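Local coordinates for protein-glutamine gamma-glutamyltransferase (Pseudomonas aeruginosa PAO1, PDB 6G49) that displays transglutaminase activity in vitro through its periplasmic domain, most of which this chain holds, joining protein glutamine and lysine side chains, and is critical for the bacterium's viability, at residues L71-L76 / L107-I112; H182-A187 / M250-R255; D232-D237 / A244-A249; G269-P274 / H282-H287. All coordinates share one frame; numbering follows the deposited sequence. Where two conformers were deposited one is given.

Interaction 1: L71-L76 / L107-I112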
# COMPACT_ATOMS: atom_id res chain seq x y z
N LEU A 71 6.27 -8.85 -5.00
CA LEU A 71 6.01 -9.28 -3.65
C LEU A 71 5.50 -8.11 -2.81
O LEU A 71 6.14 -7.61 -1.88
CB LEU A 71 7.27 -9.88 -3.05
CG LEU A 71 7.77 -11.13 -3.77
CD1 LEU A 71 8.98 -11.64 -3.06
CD2 LEU A 71 6.69 -12.19 -3.85
N TYR A 72 4.32 -7.64 -3.19
CA TYR A 72 3.56 -6.64 -2.43
C TYR A 72 2.52 -7.34 -1.57
O TYR A 72 1.46 -7.75 -2.04
CB TYR A 72 2.90 -5.62 -3.37
CG TYR A 72 3.88 -4.62 -3.91
CD1 TYR A 72 4.70 -4.92 -4.98
CD2 TYR A 72 3.95 -3.33 -3.40
CE1 TYR A 72 5.61 -4.00 -5.45
CE2 TYR A 72 4.85 -2.38 -3.88
CZ TYR A 72 5.68 -2.73 -4.94
OH TYR A 72 6.52 -1.79 -5.42
N TRP A 73 2.86 -7.46 -0.30
CA TRP A 73 2.05 -8.11 0.72
C TRP A 73 1.05 -7.12 1.32
O TRP A 73 1.44 -6.35 2.21
CB TRP A 73 2.90 -8.76 1.81
CG TRP A 73 4.01 -9.62 1.31
CD1 TRP A 73 5.31 -9.27 1.19
CD2 TRP A 73 3.92 -10.97 0.80
NE1 TRP A 73 6.04 -10.30 0.64
CE2 TRP A 73 5.20 -11.34 0.40
CE3 TRP A 73 2.85 -11.86 0.65
CZ2 TRP A 73 5.47 -12.60 -0.16
CZ3 TRP A 73 3.11 -13.10 0.10
CH2 TRP A 73 4.40 -13.44 -0.26
N ARG A 74 -0.18 -7.09 0.80
CA ARG A 74 -1.21 -6.18 1.32
C ARG A 74 -1.60 -6.63 2.72
O ARG A 74 -1.83 -7.81 2.99
CB ARG A 74 -2.49 -6.09 0.49
CG ARG A 74 -3.55 -5.12 1.03
CD ARG A 74 -4.82 -5.02 0.17
NE ARG A 74 -4.56 -4.70 -1.22
CZ ARG A 74 -5.16 -3.74 -1.90
NH1 ARG A 74 -6.22 -3.13 -1.35
NH2 ARG A 74 -4.70 -3.38 -3.09
N ALA A 75 -1.68 -5.64 3.64
CA ALA A 75 -2.27 -5.81 4.97
C ALA A 75 -3.61 -5.11 5.07
O ALA A 75 -4.62 -5.73 5.45
CB ALA A 75 -1.35 -5.35 6.04
N LEU A 76 -3.61 -3.80 4.78
CA LEU A 76 -4.86 -3.03 4.91
C LEU A 76 -4.77 -1.83 3.97
O LEU A 76 -3.72 -1.53 3.44
CB LEU A 76 -5.10 -2.58 6.34
CG LEU A 76 -4.20 -1.48 6.89
CD1 LEU A 76 -4.93 -0.76 8.03
CD2 LEU A 76 -2.86 -2.03 7.37
N LEU A 107 -1.63 -17.74 -7.76
CA LEU A 107 -0.40 -18.04 -7.01
C LEU A 107 -0.86 -18.66 -5.69
O LEU A 107 -1.72 -18.15 -5.00
CB LEU A 107 0.41 -16.78 -6.70
CG LEU A 107 0.92 -15.96 -7.88
CD1 LEU A 107 1.72 -14.76 -7.41
CD2 LEU A 107 1.76 -16.82 -8.80
N ARG A 108 -0.29 -19.80 -5.35
CA ARG A 108 -0.66 -20.57 -4.17
C ARG A 108 0.53 -20.67 -3.22
O ARG A 108 1.69 -20.92 -3.61
CB ARG A 108 -1.11 -21.99 -4.55
CG ARG A 108 -2.39 -22.02 -5.37
CD ARG A 108 -2.90 -23.46 -5.51
NE ARG A 108 -4.25 -23.55 -6.05
CZ ARG A 108 -4.57 -24.06 -7.24
NH1 ARG A 108 -3.64 -24.62 -8.00
NH2 ARG A 108 -5.82 -24.01 -7.68
N TYR A 109 0.27 -20.36 -1.95
CA TYR A 109 1.33 -20.31 -1.00
C TYR A 109 0.77 -20.47 0.42
O TYR A 109 -0.39 -20.22 0.66
CB TYR A 109 2.19 -19.04 -1.14
CG TYR A 109 1.39 -17.73 -1.15
CD1 TYR A 109 0.80 -17.28 -2.31
CD2 TYR A 109 1.19 -16.98 0.02
CE1 TYR A 109 0.03 -16.12 -2.33
CE2 TYR A 109 0.48 -15.78 -0.01
CZ TYR A 109 -0.12 -15.36 -1.18
OH TYR A 109 -0.84 -14.18 -1.23
N ASP A 110 1.65 -20.86 1.34
CA ASP A 110 1.29 -20.95 2.72
C ASP A 110 2.06 -19.88 3.51
O ASP A 110 3.19 -19.54 3.19
CB ASP A 110 1.67 -22.31 3.26
CG ASP A 110 0.92 -23.45 2.59
OD1 ASP A 110 -0.21 -23.18 2.07
OD2 ASP A 110 1.47 -24.56 2.67
N VAL A 111 1.41 -19.39 4.58
CA VAL A 111 1.98 -18.34 5.43
C VAL A 111 1.96 -18.82 6.88
O VAL A 111 0.99 -19.43 7.28
CB VAL A 111 1.18 -17.04 5.34
CG1 VAL A 111 1.82 -15.95 6.22
CG2 VAL A 111 1.09 -16.62 3.87
N ILE A 112 3.02 -18.55 7.60
CA ILE A 112 3.00 -18.57 9.10
C ILE A 112 3.30 -17.14 9.57
O ILE A 112 4.38 -16.64 9.31
CB ILE A 112 3.92 -19.63 9.73
CG1 ILE A 112 3.74 -19.65 11.25
CG2 ILE A 112 5.40 -19.48 9.35
CD1 ILE A 112 4.47 -20.79 11.94
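The hydroxyl of Y109 is gripped by two groups outside the contact, OG of S158 and the backbone N of L124, and this fixes the phenol ring that meets W73. The pair is an offset edge-to-face aromatic contact between two beta sheets: W73 sits on strand 72-81 of the large antiparallel sheet, Y109 on strand 107-113 of the six-stranded one. The closest CA atoms, those of W73 and V111, are 11.3 Å apart, so only the large rings close the gap. W73 presents the edge of its six-membered ring to the Y109 ring, with centroids 5.8 Å apart and planes at 76°. Y109 gets there with CG lodged between its backbone N and carbonyl carbon (chi1 52°). The other end of the indole is tied down, NE1 giving its hydrogen to G269 O, while F57 meets the indole edge-to-face and F61 lies against Y109. Both rings are buried, in aromatic packing that joins the sheets without a hydrogen bond between the two segments. The indole reaches within about 8 Å of the side chain of H287, an active-site residue by similarity. The nearest atoms of the pair are W73 CZ3 and Y109 CE2, at 3.8 Å.

Interaction 2: H182-A187 / M250-R255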
# COMPACT_ATOMS: atom_id res chain seq x y z
N HIS A 182 -8.87 22.41 4.59
CA HIS A 182 -7.77 23.34 4.87
C HIS A 182 -6.44 22.58 4.83
O HIS A 182 -6.38 21.38 5.05
CB HIS A 182 -7.95 24.02 6.22
CG HIS A 182 -9.17 24.86 6.28
ND1 HIS A 182 -9.41 25.88 5.36
CD2 HIS A 182 -10.24 24.82 7.11
CE1 HIS A 182 -10.57 26.43 5.63
NE2 HIS A 182 -11.10 25.80 6.70
N GLY A 183 -5.37 23.33 4.60
CA GLY A 183 -4.06 22.71 4.64
C GLY A 183 -3.58 22.30 3.26
O GLY A 183 -4.34 22.09 2.33
N ASN A 184 -2.23 22.28 3.09
CA ASN A 184 -1.55 21.84 1.86
C ASN A 184 -2.04 22.51 0.60
O ASN A 184 -2.33 21.87 -0.41
CB ASN A 184 -1.59 20.31 1.77
CG ASN A 184 -0.88 19.65 2.92
OD1 ASN A 184 0.34 19.88 3.11
ND2 ASN A 184 -1.61 18.88 3.73
N PRO A 185 -2.11 23.87 0.57
CA PRO A 185 -2.57 24.57 -0.61
C PRO A 185 -1.66 24.37 -1.83
O PRO A 185 -2.13 24.34 -2.96
CB PRO A 185 -2.54 26.05 -0.14
CG PRO A 185 -1.47 26.09 0.94
CD PRO A 185 -1.68 24.76 1.67
N ARG A 186 -0.35 24.20 -1.62
CA ARG A 186 0.55 24.03 -2.76
C ARG A 186 0.25 22.71 -3.49
O ARG A 186 0.29 22.62 -4.70
CB ARG A 186 2.02 24.21 -2.35
CG ARG A 186 2.39 25.65 -1.96
CD ARG A 186 3.88 25.77 -1.62
NE ARG A 186 4.25 25.24 -0.31
CZ ARG A 186 5.48 24.94 0.10
NH1 ARG A 186 6.52 25.06 -0.72
NH2 ARG A 186 5.66 24.51 1.34
N ALA A 187 0.02 21.64 -2.72
CA ALA A 187 -0.27 20.36 -3.31
C ALA A 187 -1.61 20.38 -4.05
O ALA A 187 -1.72 19.74 -5.13
CB ALA A 187 -0.22 19.30 -2.24
N MET A 250 1.25 11.17 -2.82
CA MET A 250 0.70 10.83 -4.10
C MET A 250 -0.82 10.65 -3.99
O MET A 250 -1.56 11.13 -4.87
CB MET A 250 1.27 9.54 -4.68
CG MET A 250 0.83 9.26 -6.07
SD MET A 250 1.62 7.76 -6.75
CE MET A 250 0.98 7.74 -8.42
N ALA A 251 -1.28 9.94 -2.95
CA ALA A 251 -2.72 9.76 -2.79
C ALA A 251 -3.42 11.12 -2.60
O ALA A 251 -4.51 11.33 -3.17
CB ALA A 251 -3.02 8.82 -1.65
N PHE A 252 -2.83 12.01 -1.83
CA PHE A 252 -3.36 13.38 -1.62
C PHE A 252 -3.56 14.07 -2.96
O PHE A 252 -4.66 14.59 -3.24
CB PHE A 252 -2.45 14.19 -0.72
CG PHE A 252 -2.97 15.57 -0.44
CD1 PHE A 252 -2.88 16.56 -1.39
CD2 PHE A 252 -3.55 15.83 0.78
CE1 PHE A 252 -3.40 17.82 -1.13
CE2 PHE A 252 -4.07 17.10 1.06
CZ PHE A 252 -3.97 18.09 0.10
N VAL A 253 -2.50 14.11 -3.78
CA VAL A 253 -2.55 14.85 -5.04
C VAL A 253 -3.57 14.23 -5.97
O VAL A 253 -4.35 14.95 -6.61
CB VAL A 253 -1.16 14.97 -5.70
CG1 VAL A 253 -1.25 15.63 -7.07
CG2 VAL A 253 -0.26 15.76 -4.80
N LEU A 254 -3.66 12.89 -6.02
CA LEU A 254 -4.67 12.22 -6.88
C LEU A 254 -6.08 12.60 -6.44
O LEU A 254 -6.93 12.96 -7.31
CB LEU A 254 -4.46 10.71 -6.89
CG LEU A 254 -3.19 10.19 -7.56
CD1 LEU A 254 -3.12 8.69 -7.42
CD2 LEU A 254 -3.08 10.59 -9.02
N ARG A 255 -6.36 12.58 -5.16
CA ARG A 255 -7.67 12.89 -4.69
C ARG A 255 -7.98 14.36 -5.00
O ARG A 255 -9.16 14.68 -5.38
CB ARG A 255 -7.78 12.75 -3.19
CG ARG A 255 -7.78 11.30 -2.72
CD ARG A 255 -8.16 11.19 -1.28
NE ARG A 255 -8.25 9.78 -0.85
CZ ARG A 255 -8.71 9.33 0.28
NH1 ARG A 255 -9.10 10.14 1.26
NH2 ARG A 255 -8.83 7.99 0.43
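F252, on the buried helix 243-256, reaches its ring to the start of helix 185-197, where N184 and A187 receive it. Its CG stands anti to the backbone N (chi1 -178°), which turns the ring toward N184 and A187. Two carbons of the ring share the contact, F252 CZ 3.7 Å from N184 CB and F252 CE1 3.7 Å from A187 CB, both met obliquely. The N184 amide stands steeply to the ring, planes 77° apart, and N184 ND2 passes 4.0 Å from F252 CE2. One residue on, V253 adds a lighter touch, its CG2 being 4.4 Å from A187 CB; the same side chain also packs on A191 and L194, further along helix 185-197. This is helix-to-helix packing in the transglutaminase-like part of the chain, away from the annotated active site.

N184 occupies the N-cap position of helix 185-197, but its side chain makes no capping bond. OD1 instead accepts the backbone N-H of D232, whose carboxylate in turn takes the N-H groups of R186 and A187. Polar and apolar duties are thus separated: the asparagine oxygen is satisfied by helix 230-238, while the packing of F252 and V253 is van der Waals, with no directional bond to set its geometry.

Interaction 3: D232-D237 / A244-A249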
# COMPACT_ATOMS: atom_id res chain seq x y z
N ASP A 232 2.76 19.52 1.40
CA ASP A 232 3.50 20.61 0.69
C ASP A 232 4.99 20.56 1.06
O ASP A 232 5.82 20.69 0.15
CB ASP A 232 2.93 21.98 1.10
CG ASP A 232 1.59 22.33 0.50
OD1 ASP A 232 1.01 21.45 -0.17
OD2 ASP A 232 1.11 23.53 0.75
N ASP A 233 5.27 20.49 2.35
CA ASP A 233 6.67 20.56 2.86
C ASP A 233 7.51 19.43 2.23
O ASP A 233 8.65 19.62 1.76
CB ASP A 233 6.72 20.57 4.39
CG ASP A 233 6.13 21.84 5.01
OD1 ASP A 233 5.87 22.80 4.27
OD2 ASP A 233 5.83 21.77 6.21
N PHE A 234 6.94 18.23 2.21
CA PHE A 234 7.60 17.09 1.59
C PHE A 234 7.75 17.28 0.09
O PHE A 234 8.83 17.09 -0.45
CB PHE A 234 6.88 15.78 1.95
CG PHE A 234 7.31 14.63 1.08
CD1 PHE A 234 8.57 14.03 1.25
CD2 PHE A 234 6.46 14.10 0.13
CE1 PHE A 234 8.96 12.98 0.44
CE2 PHE A 234 6.85 13.04 -0.69
CZ PHE A 234 8.10 12.45 -0.51
N LEU A 235 6.68 17.61 -0.65
CA LEU A 235 6.79 17.63 -2.12
C LEU A 235 7.68 18.77 -2.66
O LEU A 235 8.18 18.63 -3.74
CB LEU A 235 5.40 17.81 -2.74
CG LEU A 235 4.51 16.58 -2.68
CD1 LEU A 235 3.11 16.91 -3.20
CD2 LEU A 235 5.14 15.44 -3.48
N PHE A 236 7.68 19.90 -1.96
CA PHE A 236 8.23 21.17 -2.57
C PHE A 236 9.42 21.71 -1.78
O PHE A 236 10.12 22.57 -2.30
CB PHE A 236 7.13 22.23 -2.69
CG PHE A 236 5.91 21.73 -3.40
CD1 PHE A 236 5.97 21.35 -4.73
CD2 PHE A 236 4.70 21.68 -2.74
CE1 PHE A 236 4.84 20.88 -5.38
CE2 PHE A 236 3.57 21.20 -3.39
CZ PHE A 236 3.65 20.78 -4.70
N ASP A 237 9.62 21.29 -0.53
CA ASP A 237 10.69 21.83 0.36
C ASP A 237 11.75 20.76 0.64
O ASP A 237 12.87 20.83 0.11
CB ASP A 237 10.12 22.49 1.61
CG ASP A 237 9.13 23.61 1.33
OD1 ASP A 237 9.07 24.08 0.16
OD2 ASP A 237 8.38 23.99 2.29
N ALA A 244 5.78 6.19 3.51
CA ALA A 244 4.48 6.84 3.84
C ALA A 244 4.42 8.29 3.33
O ALA A 244 3.36 8.77 2.94
CB ALA A 244 4.22 6.86 5.29
N HIS A 245 5.56 9.00 3.31
CA HIS A 245 5.62 10.32 2.69
C HIS A 245 5.20 10.23 1.23
O HIS A 245 4.37 11.05 0.73
CB HIS A 245 7.03 10.96 2.77
CG HIS A 245 7.48 11.24 4.15
ND1 HIS A 245 7.96 10.26 4.98
CD2 HIS A 245 7.52 12.41 4.82
CE1 HIS A 245 8.28 10.82 6.14
NE2 HIS A 245 8.05 12.14 6.06
N TYR A 246 5.77 9.31 0.45
CA TYR A 246 5.55 9.23 -0.95
C TYR A 246 4.12 8.75 -1.25
O TYR A 246 3.44 9.31 -2.06
CB TYR A 246 6.54 8.26 -1.64
CG TYR A 246 7.94 8.85 -1.68
CD1 TYR A 246 8.83 8.68 -0.64
CD2 TYR A 246 8.32 9.61 -2.76
CE1 TYR A 246 10.06 9.31 -0.62
CE2 TYR A 246 9.56 10.22 -2.77
CZ TYR A 246 10.43 10.07 -1.72
OH TYR A 246 11.66 10.70 -1.79
N ALA A 247 3.70 7.70 -0.55
CA ALA A 247 2.37 7.12 -0.79
C ALA A 247 1.27 8.14 -0.41
O ALA A 247 0.33 8.31 -1.16
CB ALA A 247 2.17 5.83 -0.03
N GLY A 248 1.41 8.73 0.77
CA GLY A 248 0.43 9.71 1.28
C GLY A 248 0.38 10.92 0.42
O GLY A 248 -0.71 11.39 0.02
N ALA A 249 1.55 11.42 -0.02
CA ALA A 249 1.52 12.61 -0.87
C ALA A 249 0.94 12.32 -2.23
O ALA A 249 0.14 13.13 -2.78
CB ALA A 249 2.89 13.23 -1.03
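An aromatic cluster of F234, H245 and Y246 packs helix 230-238 against helix 243-256, the helix that carries the nucleophile C243 (assigned by similarity) at its start, as in other members of the transglutaminase-like superfamily. The two short segments run nearly perpendicular, at 101°, with their axes 10.3 Å apart at closest approach. F234 is the piece that fills the space between them. With CG anti to the backbone N (chi1 166°), its ring reaches across to the second helix and is enclosed by three residues of it. Over one face comes H245, whose CB makes a CH-pi contact 3.6 Å from the F234 ring centroid, close to the ring normal. The leading edge of the same ring drives into the face of Y246 in a near-perfect T, planes at 86°, so that F234 CZ lies 3.5 Å from Y246 CE2 and stands over the middle of the phenol. Along another edge, F234 CD2 meets A249 CB at 3.9 Å, and this small methyl is also touched by L235 CD2 at 4.0 Å. F234 CE2 comes 3.5 Å from H245 O, the carbonyl already engaged in the helical bond from A249 N.

Outside the pair, F212 meets Y246 edge-to-face and F217 adds another ring beside F234. With its hydroxyl bonded to A218 O and its face occupied by F234, Y246 is held from two directions about 6 Å from C243. No hydrogen bond links the segments: cohesion is chiefly van der Waals, probably with a weak electrostatic gain where the F234 edge and H245 CB meet pi faces.

Interaction 4: G269-P274 / H282-H287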
# COMPACT_ATOMS: atom_id res chain seq x y z
N GLY A 269 8.56 -7.34 -0.42
CA GLY A 269 9.79 -8.09 -0.60
C GLY A 269 9.84 -9.28 0.33
O GLY A 269 8.93 -10.07 0.45
N GLY A 270 11.01 -9.45 0.93
CA GLY A 270 11.27 -10.57 1.81
C GLY A 270 12.69 -11.08 1.63
O GLY A 270 13.38 -10.71 0.70
N GLU A 271 13.11 -11.93 2.54
CA GLU A 271 14.45 -12.48 2.55
C GLU A 271 14.40 -14.00 2.38
O GLU A 271 13.77 -14.68 3.14
CB GLU A 271 15.09 -12.13 3.88
CG GLU A 271 15.20 -10.63 4.17
CD GLU A 271 13.89 -9.93 4.53
OE1 GLU A 271 13.25 -10.27 5.53
OE2 GLU A 271 13.51 -8.99 3.82
N LEU A 272 15.07 -14.51 1.36
CA LEU A 272 15.06 -15.93 1.08
C LEU A 272 15.96 -16.79 1.97
O LEU A 272 17.13 -16.50 2.11
CB LEU A 272 15.45 -16.15 -0.37
CG LEU A 272 15.48 -17.57 -0.92
CD1 LEU A 272 14.11 -18.21 -0.85
CD2 LEU A 272 15.95 -17.50 -2.35
N ASN A 273 15.40 -17.86 2.53
CA ASN A 273 16.15 -18.83 3.33
C ASN A 273 16.28 -20.10 2.48
O ASN A 273 15.35 -20.91 2.38
CB ASN A 273 15.39 -19.22 4.58
CG ASN A 273 16.15 -20.20 5.45
OD1 ASN A 273 17.13 -20.78 4.99
ND2 ASN A 273 15.77 -20.30 6.72
N PRO A 274 17.40 -20.28 1.76
CA PRO A 274 17.51 -21.43 0.87
C PRO A 274 17.64 -22.76 1.64
O PRO A 274 17.25 -23.75 1.07
CB PRO A 274 18.78 -21.15 0.06
CG PRO A 274 19.56 -20.22 0.96
CD PRO A 274 18.51 -19.34 1.61
N HIS A 282 10.48 -9.44 7.45
CA HIS A 282 10.69 -8.75 8.75
C HIS A 282 9.97 -7.41 8.76
O HIS A 282 9.57 -6.89 7.73
CB HIS A 282 12.18 -8.58 8.99
CG HIS A 282 12.92 -9.87 9.13
ND1 HIS A 282 13.46 -10.52 8.02
CD2 HIS A 282 13.25 -10.58 10.24
CE1 HIS A 282 14.11 -11.60 8.47
NE2 HIS A 282 14.00 -11.68 9.81
N GLN A 283 9.94 -6.80 9.95
CA GLN A 283 9.26 -5.51 10.10
C GLN A 283 9.95 -4.48 9.22
O GLN A 283 9.26 -3.52 8.73
CB GLN A 283 9.18 -5.07 11.57
CG GLN A 283 8.31 -5.93 12.44
CD GLN A 283 6.88 -6.11 11.98
OE1 GLN A 283 6.41 -5.30 11.16
NE2 GLN A 283 6.19 -7.08 12.57
N PHE A 284 11.26 -4.57 8.94
CA PHE A 284 11.92 -3.59 8.10
C PHE A 284 11.41 -3.60 6.66
O PHE A 284 11.75 -2.65 5.90
CB PHE A 284 13.46 -3.70 8.17
CG PHE A 284 14.08 -5.02 7.80
CD1 PHE A 284 14.00 -5.56 6.54
CD2 PHE A 284 14.73 -5.78 8.77
CE1 PHE A 284 14.60 -6.78 6.23
CE2 PHE A 284 15.32 -7.00 8.47
CZ PHE A 284 15.24 -7.50 7.20
N ASP A 285 10.70 -4.65 6.26
CA ASP A 285 10.09 -4.73 4.94
C ASP A 285 8.73 -4.01 4.90
O ASP A 285 8.07 -4.04 3.83
CB ASP A 285 9.91 -6.17 4.52
CG ASP A 285 11.23 -6.91 4.29
OD1 ASP A 285 12.14 -6.27 3.75
OD2 ASP A 285 11.36 -8.05 4.78
N ALA A 286 8.30 -3.38 5.98
CA ALA A 286 7.00 -2.64 6.02
C ALA A 286 7.03 -1.57 4.93
O ALA A 286 8.06 -0.90 4.68
CB ALA A 286 6.72 -2.06 7.35
N HIS A 287 5.90 -1.44 4.23
CA HIS A 287 5.85 -0.59 3.05
C HIS A 287 4.44 -0.04 2.88
O HIS A 287 3.49 -0.61 3.36
CB HIS A 287 6.31 -1.40 1.84
CG HIS A 287 6.69 -0.60 0.65
ND1 HIS A 287 7.66 0.36 0.77
CD2 HIS A 287 6.27 -0.63 -0.62
CE1 HIS A 287 7.83 0.91 -0.45
NE2 HIS A 287 6.97 0.33 -1.33
O HOH W 1 12.67 -7.00 1.03
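E271 OE1 and H282 ND1 are only 2.5 Å apart, and the N-H points almost straight at the oxygen, at 162°. This is the tight end of the contact, where strand 271-273, on the edge of the six-stranded sheet, meets the 3-10 turn 283-285 that leads into strand 286-294 and to H287, an active-site residue by similarity. The E271 chain bends at chi2 (74°) and so brings its carboxylate over the turn. OE1 lies in the imidazole plane, but the N-H reaches it on the anti side and well out of the carboxylate plane. The other oxygen, E271 OE2, comes 2.5 Å from D285 OD2, the two carboxylates arriving from opposite directions and nearly coplanar, 27° apart. E271 OE2 also sits at the edge of the F284 ring, 3.4 Å from F284 CE1. D285 OD2 is steadied from its own segment, accepting H282 N at 3.1 Å.

Toward G270 the fit is slacker. No direct bond forms here; a water links G270 N (3.0 Å) to D285 OD1 (2.9 Å). Beyond E271 the strand runs to the surface. Past the turn, strand 286-294 carries H287, whose NE2 bonds to D303 OD2, its presumed catalytic partner.

Two acid oxygens so close would be costly if both groups were fully charged. The spacing is consistent with an acid that has a raised pKa and keeps a proton, while the histidine N-H and the water would ease the remaining negative charge.

How the interactions relate
All four contacts are largely buried, but interaction 4 grades into surface at its strand end. Interactions 2 and 3 share helix 243-256 and lie side by side, centres 9 Å apart: successive turns of that helix pack against helices 185-197 and 230-238 by apolar and aromatic contact. Interactions 1 and 4 lie together in the beta structure, on the same side of the chain's centre, and touch where L71 O meets G269 N at 2.8 Å and where Y72 packs on H287. There the chemistry divides, rings joining two sheets in interaction 1, carboxylates, a histidine and a water in interaction 4. Interaction 4 includes H287 of the presumed triad, while Y246 of interaction 3 and W73 of interaction 1 lie near it.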